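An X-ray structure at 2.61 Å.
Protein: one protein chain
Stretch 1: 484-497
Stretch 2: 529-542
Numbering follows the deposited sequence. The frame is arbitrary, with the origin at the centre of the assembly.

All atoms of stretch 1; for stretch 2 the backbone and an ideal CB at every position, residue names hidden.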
ATOM      1  N   THR A 484     -11.547 -12.700  18.490  1.00 38.30           N
ATOM      2  CA  THR A 484     -11.255 -11.393  19.047  1.00 44.80           C
ATOM      3  C   THR A 484     -12.272 -10.417  18.478  1.00 45.13           C
ATOM      4  O   THR A 484     -12.755 -10.607  17.352  1.00 41.23           O
ATOM      5  CB  THR A 484      -9.823 -10.939  18.712  1.00 43.41           C
ATOM      6  OG1 THR A 484      -9.513  -9.738  19.419  1.00 60.01           O
ATOM      7  CG2 THR A 484      -9.685 -10.660  17.237  1.00 39.68           C
ATOM      8  N   PRO A 485     -12.656  -9.394  19.245  1.00 41.40           N
ATOM      9  CA  PRO A 485     -13.574  -8.381  18.707  1.00 40.60           C
ATOM     10  C   PRO A 485     -12.869  -7.302  17.912  1.00 44.10           C
ATOM     11  O   PRO A 485     -13.544  -6.497  17.257  1.00 47.71           O
ATOM     12  CB  PRO A 485     -14.219  -7.798  19.963  1.00 29.76           C
ATOM     13  CG  PRO A 485     -13.156  -7.930  21.005  1.00 29.98           C
ATOM     14  CD  PRO A 485     -12.375  -9.190  20.676  1.00 31.15           C
ATOM     15  N   LEU A 486     -11.542  -7.262  17.952  1.00 39.82           N
ATOM     16  CA  LEU A 486     -10.798  -6.258  17.210  1.00 36.46           C
ATOM     17  C   LEU A 486     -10.849  -6.609  15.732  1.00 34.44           C
ATOM     18  O   LEU A 486     -10.699  -7.771  15.360  1.00 43.44           O
ATOM     19  CB  LEU A 486      -9.359  -6.189  17.717  1.00 33.40           C
ATOM     20  CG  LEU A 486      -9.371  -5.837  19.211  1.00 34.28           C
ATOM     21  CD1 LEU A 486      -7.966  -5.662  19.807  1.00 28.64           C
ATOM     22  CD2 LEU A 486     -10.237  -4.602  19.414  1.00 28.61           C
ATOM     23  N   GLY A 487     -11.098  -5.626  14.902  1.00 34.08           N
ATOM     24  CA  GLY A 487     -11.191  -5.871  13.482  1.00 27.15           C
ATOM     25  C   GLY A 487      -9.861  -5.624  12.771  1.00 40.09           C
ATOM     26  O   GLY A 487      -8.910  -5.059  13.318  1.00 36.54           O
ATOM     27  N   GLU A 488      -9.805  -6.074  11.519  1.00 39.25           N
ATOM     28  CA  GLU A 488      -8.597  -5.988  10.718  1.00 45.04           C
ATOM     29  C   GLU A 488      -8.973  -5.590   9.297  1.00 31.55           C
ATOM     30  O   GLU A 488     -10.100  -5.783   8.836  1.00 30.13           O
ATOM     31  CB  GLU A 488      -7.808  -7.322  10.731  1.00 52.62           C
ATOM     32  CG  GLU A 488      -7.852  -8.053  12.093  1.00 63.91           C
ATOM     33  CD  GLU A 488      -6.799  -9.161  12.252  1.00 77.64           C
ATOM     34  OE1 GLU A 488      -6.203  -9.594  11.241  1.00 80.03           O
ATOM     35  OE2 GLU A 488      -6.574  -9.606  13.402  1.00 82.01           O
ATOM     36  N   ARG A 489      -7.998  -5.059   8.586  1.00 26.88           N
ATOM     37  CA  ARG A 489      -8.258  -4.628   7.227  1.00 28.52           C
ATOM     38  C   ARG A 489      -6.948  -4.716   6.471  1.00 34.58           C
ATOM     39  O   ARG A 489      -5.889  -4.442   7.040  1.00 34.97           O
ATOM     40  CB  ARG A 489      -8.799  -3.204   7.214  1.00 33.12           C
ATOM     41  CG  ARG A 489      -9.040  -2.671   5.830  1.00 45.02           C
ATOM     42  CD  ARG A 489      -9.684  -1.312   5.874  1.00 35.95           C
ATOM     43  NE  ARG A 489     -10.189  -0.909   4.570  1.00 35.33           N
ATOM     44  CZ  ARG A 489     -10.899   0.196   4.368  1.00 38.33           C
ATOM     45  NH1 ARG A 489     -11.179   0.994   5.395  1.00 37.57           N
ATOM     46  NH2 ARG A 489     -11.316   0.507   3.145  1.00 29.85           N
ATOM     47  N   ARG A 490      -7.020  -5.117   5.201  1.00 29.79           N
ATOM     48  CA  ARG A 490      -5.837  -5.223   4.352  1.00 26.52           C
ATOM     49  C   ARG A 490      -6.173  -4.622   2.998  1.00 30.84           C
ATOM     50  O   ARG A 490      -7.246  -4.880   2.445  1.00 32.11           O
ATOM     51  CB  ARG A 490      -5.359  -6.689   4.209  1.00 29.43           C
ATOM     52  CG  ARG A 490      -4.379  -6.961   3.049  1.00 30.20           C
ATOM     53  CD  ARG A 490      -3.349  -8.057   3.383  1.00 38.81           C
ATOM     54  NE  ARG A 490      -3.945  -9.253   3.965  1.00 55.59           N
ATOM     55  CZ  ARG A 490      -4.799 -10.067   3.335  1.00 78.26           C
ATOM     56  NH1 ARG A 490      -5.171  -9.825   2.081  1.00 82.78           N
ATOM     57  NH2 ARG A 490      -5.300 -11.128   3.966  1.00 84.52           N
ATOM     58  N   GLU A 491      -5.276  -3.789   2.490  1.00 24.92           N
ATOM     59  CA  GLU A 491      -5.455  -3.150   1.198  1.00 28.37           C
ATOM     60  C   GLU A 491      -4.242  -3.425   0.318  1.00 36.02           C
ATOM     61  O   GLU A 491      -3.087  -3.365   0.776  1.00 32.19           O
ATOM     62  CB  GLU A 491      -5.651  -1.640   1.350  1.00 29.99           C
ATOM     63  CG  GLU A 491      -6.780  -1.283   2.243  1.00 30.39           C
ATOM     64  CD  GLU A 491      -8.090  -1.246   1.506  1.00 36.06           C
ATOM     65  OE1 GLU A 491      -8.074  -1.091   0.271  1.00 33.45           O
ATOM     66  OE2 GLU A 491      -9.141  -1.360   2.173  1.00 38.20           O
ATOM     67  N   ARG A 492      -4.502  -3.687  -0.956  1.00 24.90           N
ATOM     68  CA  ARG A 492      -3.449  -4.102  -1.859  1.00 29.81           C
ATOM     69  C   ARG A 492      -3.584  -3.362  -3.169  1.00 32.29           C
ATOM     70  O   ARG A 492      -4.696  -3.050  -3.616  1.00 39.07           O
ATOM     71  CB  ARG A 492      -3.503  -5.607  -2.134  1.00 32.95           C
ATOM     72  CG  ARG A 492      -2.717  -6.426  -1.153  1.00 29.41           C
ATOM     73  CD  ARG A 492      -3.119  -7.828  -1.290  1.00 36.88           C
ATOM     74  NE  ARG A 492      -2.485  -8.674  -0.290  1.00 51.09           N
ATOM     75  CZ  ARG A 492      -2.842  -9.937  -0.088  1.00 45.97           C
ATOM     76  NH1 ARG A 492      -3.818 -10.451  -0.820  1.00 40.28           N
ATOM     77  NH2 ARG A 492      -2.230 -10.671   0.830  1.00 38.92           N
ATOM     78  N   ALA A 493      -2.439  -3.134  -3.808  1.00 28.66           N
ATOM     79  CA  ALA A 493      -2.401  -2.482  -5.107  1.00 25.05           C
ATOM     80  C   ALA A 493      -1.453  -3.262  -5.987  1.00 29.16           C
ATOM     81  O   ALA A 493      -0.282  -3.425  -5.636  1.00 37.42           O
ATOM     82  CB  ALA A 493      -1.954  -1.024  -4.983  1.00 29.77           C
ATOM     83  N   TYR A 494      -1.968  -3.753  -7.115  1.00 35.16           N
ATOM     84  CA  TYR A 494      -1.231  -4.558  -8.083  1.00 26.62           C
ATOM     85  C   TYR A 494      -1.089  -3.753  -9.360  1.00 28.68           C
ATOM     86  O   TYR A 494      -2.033  -3.050  -9.754  1.00 31.64           O
ATOM     87  CB  TYR A 494      -1.978  -5.864  -8.438  1.00 37.05           C
ATOM     88  CG  TYR A 494      -2.286  -6.843  -7.316  1.00 38.78           C
ATOM     89  CD1 TYR A 494      -3.358  -6.642  -6.450  1.00 41.43           C
ATOM     90  CD2 TYR A 494      -1.543  -8.008  -7.171  1.00 27.50           C
ATOM     91  CE1 TYR A 494      -3.642  -7.561  -5.438  1.00 45.44           C
ATOM     92  CE2 TYR A 494      -1.824  -8.925  -6.173  1.00 25.75           C
ATOM     93  CZ  TYR A 494      -2.864  -8.699  -5.309  1.00 41.60           C
ATOM     94  OH  TYR A 494      -3.117  -9.616  -4.319  1.00 42.19           O
ATOM     95  N   ARG A 495       0.055  -3.910 -10.038  1.00 32.27           N
ATOM     96  CA  ARG A 495       0.301  -3.248 -11.317  1.00 26.11           C
ATOM     97  C   ARG A 495       1.005  -4.175 -12.293  1.00 28.69           C
ATOM     98  O   ARG A 495       2.039  -4.758 -11.956  1.00 31.79           O
ATOM     99  CB  ARG A 495       1.150  -1.995 -11.128  1.00 26.08           C
ATOM    100  CG  ARG A 495       1.531  -1.343 -12.424  1.00 33.22           C
ATOM    101  CD  ARG A 495       2.012   0.058 -12.189  1.00 42.80           C
ATOM    102  NE  ARG A 495       0.889   0.972 -12.096  1.00 47.23           N
ATOM    103  CZ  ARG A 495       1.001   2.289 -12.003  1.00 42.13           C
ATOM    104  NH1 ARG A 495       2.192   2.878 -12.009  1.00 47.45           N
ATOM    105  NH2 ARG A 495      -0.094   3.009 -11.937  1.00 33.89           N
ATOM    106  N   ASP A 496       0.471  -4.288 -13.507  1.00 31.02           N
ATOM    107  CA  ASP A 496       1.123  -5.033 -14.580  1.00 31.85           C
ATOM    108  C   ASP A 496       1.228  -4.140 -15.799  1.00 37.50           C
ATOM    109  O   ASP A 496       0.209  -3.652 -16.306  1.00 40.93           O
ATOM    110  CB  ASP A 496       0.354  -6.299 -14.957  1.00 40.59           C
ATOM    111  CG  ASP A 496       0.282  -7.283 -13.837  1.00 48.53           C
ATOM    112  OD1 ASP A 496       1.247  -7.368 -13.057  1.00 50.82           O
ATOM    113  OD2 ASP A 496      -0.750  -7.966 -13.722  1.00 53.29           O
ATOM    114  N   VAL A 497       2.447  -3.953 -16.289  1.00 34.54           N
ATOM    115  CA  VAL A 497       2.676  -3.263 -17.547  1.00 36.48           C
ATOM    116  C   VAL A 497       3.410  -4.250 -18.436  1.00 31.90           C
ATOM    117  O   VAL A 497       4.528  -4.674 -18.118  1.00 41.29           O
ATOM    118  CB  VAL A 497       3.457  -1.952 -17.363  1.00 28.92           C
ATOM    119  CG1 VAL A 497       3.617  -1.267 -18.681  1.00 28.30           C
ATOM    120  CG2 VAL A 497       2.728  -1.035 -16.377  1.00 29.83           C
ATOM    121  N   UNK A 529       6.914  -5.421 -16.570  1.00 39.14           N
ATOM    122  CA  UNK A 529       7.162  -5.062 -15.184  1.00 44.03           C
ATOM    123  C   UNK A 529       5.872  -5.310 -14.428  1.00 45.14           C
ATOM    124  O   UNK A 529       4.790  -5.024 -14.939  1.00 48.79           O
ATOM    125  CB  UNK A 529       7.629  -3.612 -15.043  1.00 44.03           C
ATOM    126  N   UNK A 530       5.980  -5.830 -13.222  1.00 44.33           N
ATOM    127  CA  UNK A 530       4.807  -6.027 -12.388  1.00 39.77           C
ATOM    128  C   UNK A 530       5.177  -5.938 -10.928  1.00 42.55           C
ATOM    129  O   UNK A 530       6.278  -6.335 -10.520  1.00 47.99           O
ATOM    130  CB  UNK A 530       4.147  -7.374 -12.687  1.00 39.77           C
ATOM    131  N   UNK A 531       4.256  -5.407 -10.125  1.00 26.24           N
ATOM    132  CA  UNK A 531       4.491  -5.420  -8.689  1.00 31.61           C
ATOM    133  C   UNK A 531       3.177  -5.548  -7.944  1.00 36.14           C
ATOM    134  O   UNK A 531       2.093  -5.542  -8.530  1.00 43.80           O
ATOM    135  CB  UNK A 531       5.233  -4.157  -8.249  1.00 31.61           C
ATOM    136  N   UNK A 532       3.298  -5.705  -6.632  1.00 33.46           N
ATOM    137  CA  UNK A 532       2.164  -5.606  -5.730  1.00 30.22           C
ATOM    138  C   UNK A 532       2.693  -5.012  -4.435  1.00 28.79           C
ATOM    139  O   UNK A 532       3.835  -5.266  -4.038  1.00 32.22           O
ATOM    140  CB  UNK A 532       1.493  -6.962  -5.502  1.00 30.22           C
ATOM    141  N   UNK A 533       1.865  -4.195  -3.793  1.00 24.86           N
ATOM    142  CA  UNK A 533       2.121  -3.693  -2.450  1.00 27.18           C
ATOM    143  C   UNK A 533       0.848  -3.867  -1.651  1.00 31.58           C
ATOM    144  O   UNK A 533      -0.265  -3.886  -2.196  1.00 31.84           O
ATOM    145  CB  UNK A 533       2.574  -2.232  -2.465  1.00 27.18           C
ATOM    146  N   UNK A 534       1.018  -4.008  -0.349  1.00 24.66           N
ATOM    147  CA  UNK A 534      -0.128  -4.261   0.476  1.00 24.67           C
ATOM    148  C   UNK A 534       0.161  -3.782   1.867  1.00 27.44           C
ATOM    149  O   UNK A 534       1.270  -3.966   2.364  1.00 31.27           O
ATOM    150  CB  UNK A 534      -0.503  -5.744   0.470  1.00 24.67           C
ATOM    151  N   UNK A 535      -0.814  -3.146   2.496  1.00 27.32           N
ATOM    152  CA  UNK A 535      -0.724  -2.789   3.900  1.00 28.18           C
ATOM    153  C   UNK A 535      -1.932  -3.342   4.633  1.00 35.26           C
ATOM    154  O   UNK A 535      -2.990  -3.594   4.042  1.00 30.59           O
ATOM    155  CB  UNK A 535      -0.625  -1.273   4.077  1.00 28.18           C
ATOM    156  N   UNK A 536      -1.771  -3.475   5.943  1.00 24.90           N
ATOM    157  CA  UNK A 536      -2.817  -4.047   6.757  1.00 33.31           C
ATOM    158  C   UNK A 536      -2.726  -3.473   8.163  1.00 34.85           C
ATOM    159  O   UNK A 536      -1.659  -3.080   8.636  1.00 25.21           O
ATOM    160  CB  UNK A 536      -2.720  -5.574   6.779  1.00 33.31           C
ATOM    161  N   UNK A 537      -3.879  -3.406   8.806  1.00 38.39           N
ATOM    162  CA  UNK A 537      -4.010  -2.757  10.089  1.00 31.60           C
ATOM    163  C   UNK A 537      -4.927  -3.638  10.892  1.00 37.89           C
ATOM    164  O   UNK A 537      -5.753  -4.372  10.331  1.00 37.81           O
ATOM    165  CB  UNK A 537      -4.537  -1.325   9.973  1.00 31.60           C
ATOM    166  N   UNK A 538      -4.791  -3.579  12.204  1.00 37.90           N
ATOM    167  CA  UNK A 538      -5.754  -4.321  12.993  1.00 41.44           C
ATOM    168  C   UNK A 538      -6.030  -3.607  14.308  1.00 43.14           C
ATOM    169  O   UNK A 538      -5.412  -2.589  14.643  1.00 34.24           O
ATOM    170  CB  UNK A 538      -5.253  -5.744  13.251  1.00 41.44           C
ATOM    171  N   UNK A 539      -6.994  -4.162  15.040  1.00 40.82           N
ATOM    172  CA  UNK A 539      -7.378  -3.631  16.322  1.00 39.60           C
ATOM    173  C   UNK A 539      -8.425  -2.553  16.260  1.00 36.63           C
ATOM    174  O   UNK A 539      -8.569  -1.807  17.237  1.00 36.05           O
ATOM    175  CB  UNK A 539      -6.140  -3.088  17.039  1.00 39.60           C
ATOM    176  N   UNK A 540      -9.132  -2.431  15.132  1.00 32.23           N
ATOM    177  CA  UNK A 540     -10.288  -1.549  15.037  1.00 28.61           C
ATOM    178  C   UNK A 540     -11.353  -1.990  16.030  1.00 42.35           C
ATOM    179  O   UNK A 540     -11.559  -3.186  16.246  1.00 52.97           O
ATOM    180  CB  UNK A 540     -10.850  -1.538  13.614  1.00 28.61           C
ATOM    181  N   UNK A 541     -12.033  -1.029  16.648  1.00 41.74           N
ATOM    182  CA  UNK A 541     -13.125  -1.357  17.562  1.00 30.79           C
ATOM    183  C   UNK A 541     -14.465  -0.901  17.029  1.00 36.35           C
ATOM    184  O   UNK A 541     -15.475  -1.005  17.734  1.00 42.01           O
ATOM    185  CB  UNK A 541     -12.876  -0.728  18.935  1.00 30.79           C
ATOM    186  N   UNK A 542     -14.514  -0.445  15.783  1.00 29.70           N
ATOM    187  CA  UNK A 542     -15.791   0.009  15.257  1.00 29.50           C
ATOM    188  C   UNK A 542     -15.799  -0.061  13.736  1.00 35.82           C
ATOM    189  O   UNK A 542     -14.824   0.308  13.066  1.00 39.26           O
ATOM    190  CB  UNK A 542     -16.088   1.435  15.727  1.00 29.50           C
TER

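Stretch 2 pairs antiparallel with stretch 1. Up to 538 its extended backbone sends successive CA-to-CB bonds to alternate faces of the sheet: that of Arg 489, Glu 491, Ala 493, Arg 495 and Val 497, and that of Glu 488, Arg 490, Arg 492, Tyr 494 and Asp 496.

Position 529 forms a hydrogen-bonded pair with Val 497, the N of 529 to Val 497 O and Val 497 N to the O of 529, both 2.9 Å. Almost any side chain would fit. It is Glu 529, poorly ordered, whose OE2 comes 4.4 Å from Val 497 CB.

At 530 an ideal CB would lie 2.9 Å from Asp 496 OD1, a clash with that side chain as placed. Glycine fits: Gly 530 CA approaches Arg 495 O at 3.1 Å in a CA-H...O contact.

Position 531 pairs with Arg 495 through two backbone hydrogen bonds. Arg 495 turns its guanidinium away, so no charge is demanded, and many polar residues would fit. Asp 531 places OD1 3.2 Å from Arg 495 CB rather than at the guanidinium. A water donates to Asp 531 OD1 (2.9 Å) and, weakly, to Ala 493 O (2.9 Å), joining the strands.

At 532 the ideal CB is 3.6 Å from Tyr 494 CD2, beside an aromatic ring that favours an aliphatic side chain; valine, isoleucine or threonine would suit an extended backbone. Val 532, chi1 p, sets CG2 over one ring face, 3.6 Å from the centroid of the Tyr 494 ring, a CH-pi contact.

Position 533 points to the face of Ala 493, whose small methyl leaves space for a larger apolar group. Ile 533 fills some of it, with Ile 533 CG1 4.0 Å from Ala 493 CB.

At 534 an ideal CB would clash with Arg 492 CG at 2.8 Å, so glycine is expected. Gly 534 CA sits 3.7 Å from Arg 492 CG.

Position 535, paired with Glu 491, has no close side-chain neighbour and tolerates various residues; Ala 535 contributes mainly its backbone hydrogen bonds.

At 536 the ideal CB is 3.8 Å from Arg 490 CB, which suits small or polar residues. Ser 536 packs its CB there.

Position 537 is similarly permissive; Ser 537 bonds through its backbone to Arg 489, while its OG is satisfied elsewhere in the structure.

Next to Glu 488, position 538 could hold a base or a long aliphatic chain. Lys 538 packs CB 3.6 Å from Glu 488 CG, but its end leads away.

A bulge follows. Position 539 has phi/psi of 87/17°, where a CB would jam against the preceding carbonyl, calling for glycine; Gly 539 N gives Gly 487 O a weak bond of 2.7 Å.

Position 540 faces side-chain-free Gly 487, leaving space for a large ring. Phe 540 extends along the strand, CE2 3.6 Å from Arg 489 CB, with Glu 488 N at its edge.

Position 541 points sideways and is permissive; Glu 541 CG touches Leu 486 CD2 at 3.4 Å. Position 542 points away, unconstrained, and is Ser 542.

Stretch 2 529-542: EGDVIGASSKGFES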
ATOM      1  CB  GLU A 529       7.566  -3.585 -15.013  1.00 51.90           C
ATOM      2  CG  GLU A 529       8.864  -3.192 -15.653  1.00 69.15           C
ATOM      3  CD  GLU A 529       8.769  -3.128 -17.166  1.00 85.22           C
ATOM      4  OE1 GLU A 529       9.729  -3.596 -17.821  1.00 94.17           O
ATOM      5  OE2 GLU A 529       7.745  -2.618 -17.695  1.00 82.27           O
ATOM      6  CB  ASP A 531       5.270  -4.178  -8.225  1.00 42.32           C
ATOM      7  CG  ASP A 531       4.449  -2.900  -8.281  1.00 39.11           C
ATOM      8  OD1 ASP A 531       3.437  -2.849  -9.005  1.00 49.69           O
ATOM      9  OD2 ASP A 531       4.837  -1.925  -7.611  1.00 38.46           O
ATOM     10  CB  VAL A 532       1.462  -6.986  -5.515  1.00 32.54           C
ATOM     11  CG1 VAL A 532       2.462  -8.084  -5.157  1.00 27.61           C
ATOM     12  CG2 VAL A 532       0.383  -6.923  -4.430  1.00 30.25           C
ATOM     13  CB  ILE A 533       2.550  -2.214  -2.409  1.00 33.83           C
ATOM     14  CG1 ILE A 533       1.381  -1.316  -2.854  1.00 24.98           C
ATOM     15  CG2 ILE A 533       3.790  -2.000  -3.240  1.00 34.80           C
ATOM     16  CD1 ILE A 533       1.727   0.184  -2.955  1.00 24.63           C
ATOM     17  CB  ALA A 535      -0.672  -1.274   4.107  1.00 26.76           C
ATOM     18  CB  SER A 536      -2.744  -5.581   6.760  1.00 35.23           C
ATOM     19  OG  SER A 536      -2.093  -6.053   7.923  1.00 56.04           O
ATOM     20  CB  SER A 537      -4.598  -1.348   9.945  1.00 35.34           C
ATOM     21  OG  SER A 537      -3.632  -0.406   9.511  1.00 42.79           O
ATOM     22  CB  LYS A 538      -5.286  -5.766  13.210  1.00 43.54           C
ATOM     23  CG  LYS A 538      -3.872  -5.923  13.659  1.00 35.38           C
ATOM     24  CD  LYS A 538      -3.535  -7.380  13.758  1.00 26.74           C
ATOM     25  CE  LYS A 538      -2.079  -7.539  14.181  1.00 36.03           C
ATOM     26  NZ  LYS A 538      -1.530  -8.913  13.977  1.00 33.41           N
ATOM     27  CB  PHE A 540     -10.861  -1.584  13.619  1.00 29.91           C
ATOM     28  CG  PHE A 540      -9.845  -1.311  12.539  1.00 35.21           C
ATOM     29  CD1 PHE A 540      -9.266  -0.054  12.415  1.00 26.30           C
ATOM     30  CD2 PHE A 540      -9.451  -2.315  11.656  1.00 44.83           C
ATOM     31  CE1 PHE A 540      -8.329   0.208  11.424  1.00 32.13           C
ATOM     32  CE2 PHE A 540      -8.512  -2.061  10.659  1.00 41.13           C
ATOM     33  CZ  PHE A 540      -7.952  -0.792  10.545  1.00 39.12           C
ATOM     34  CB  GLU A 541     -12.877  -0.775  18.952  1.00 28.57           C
ATOM     35  CG  GLU A 541     -11.912  -1.608  19.747  1.00 38.62           C
ATOM     36  CD  GLU A 541     -11.253  -0.881  20.898  1.00 47.54           C
ATOM     37  OE1 GLU A 541     -10.111  -1.248  21.253  1.00 53.23           O
ATOM     38  OE2 GLU A 541     -11.876   0.036  21.470  1.00 52.30           O
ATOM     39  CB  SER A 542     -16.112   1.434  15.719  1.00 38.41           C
ATOM     40  OG  SER A 542     -16.955   2.114  14.795  1.00 49.56           O
TER
HETATM   41  O   HOH W   1       1.281  -1.714  -7.414  1.00 54.90           O
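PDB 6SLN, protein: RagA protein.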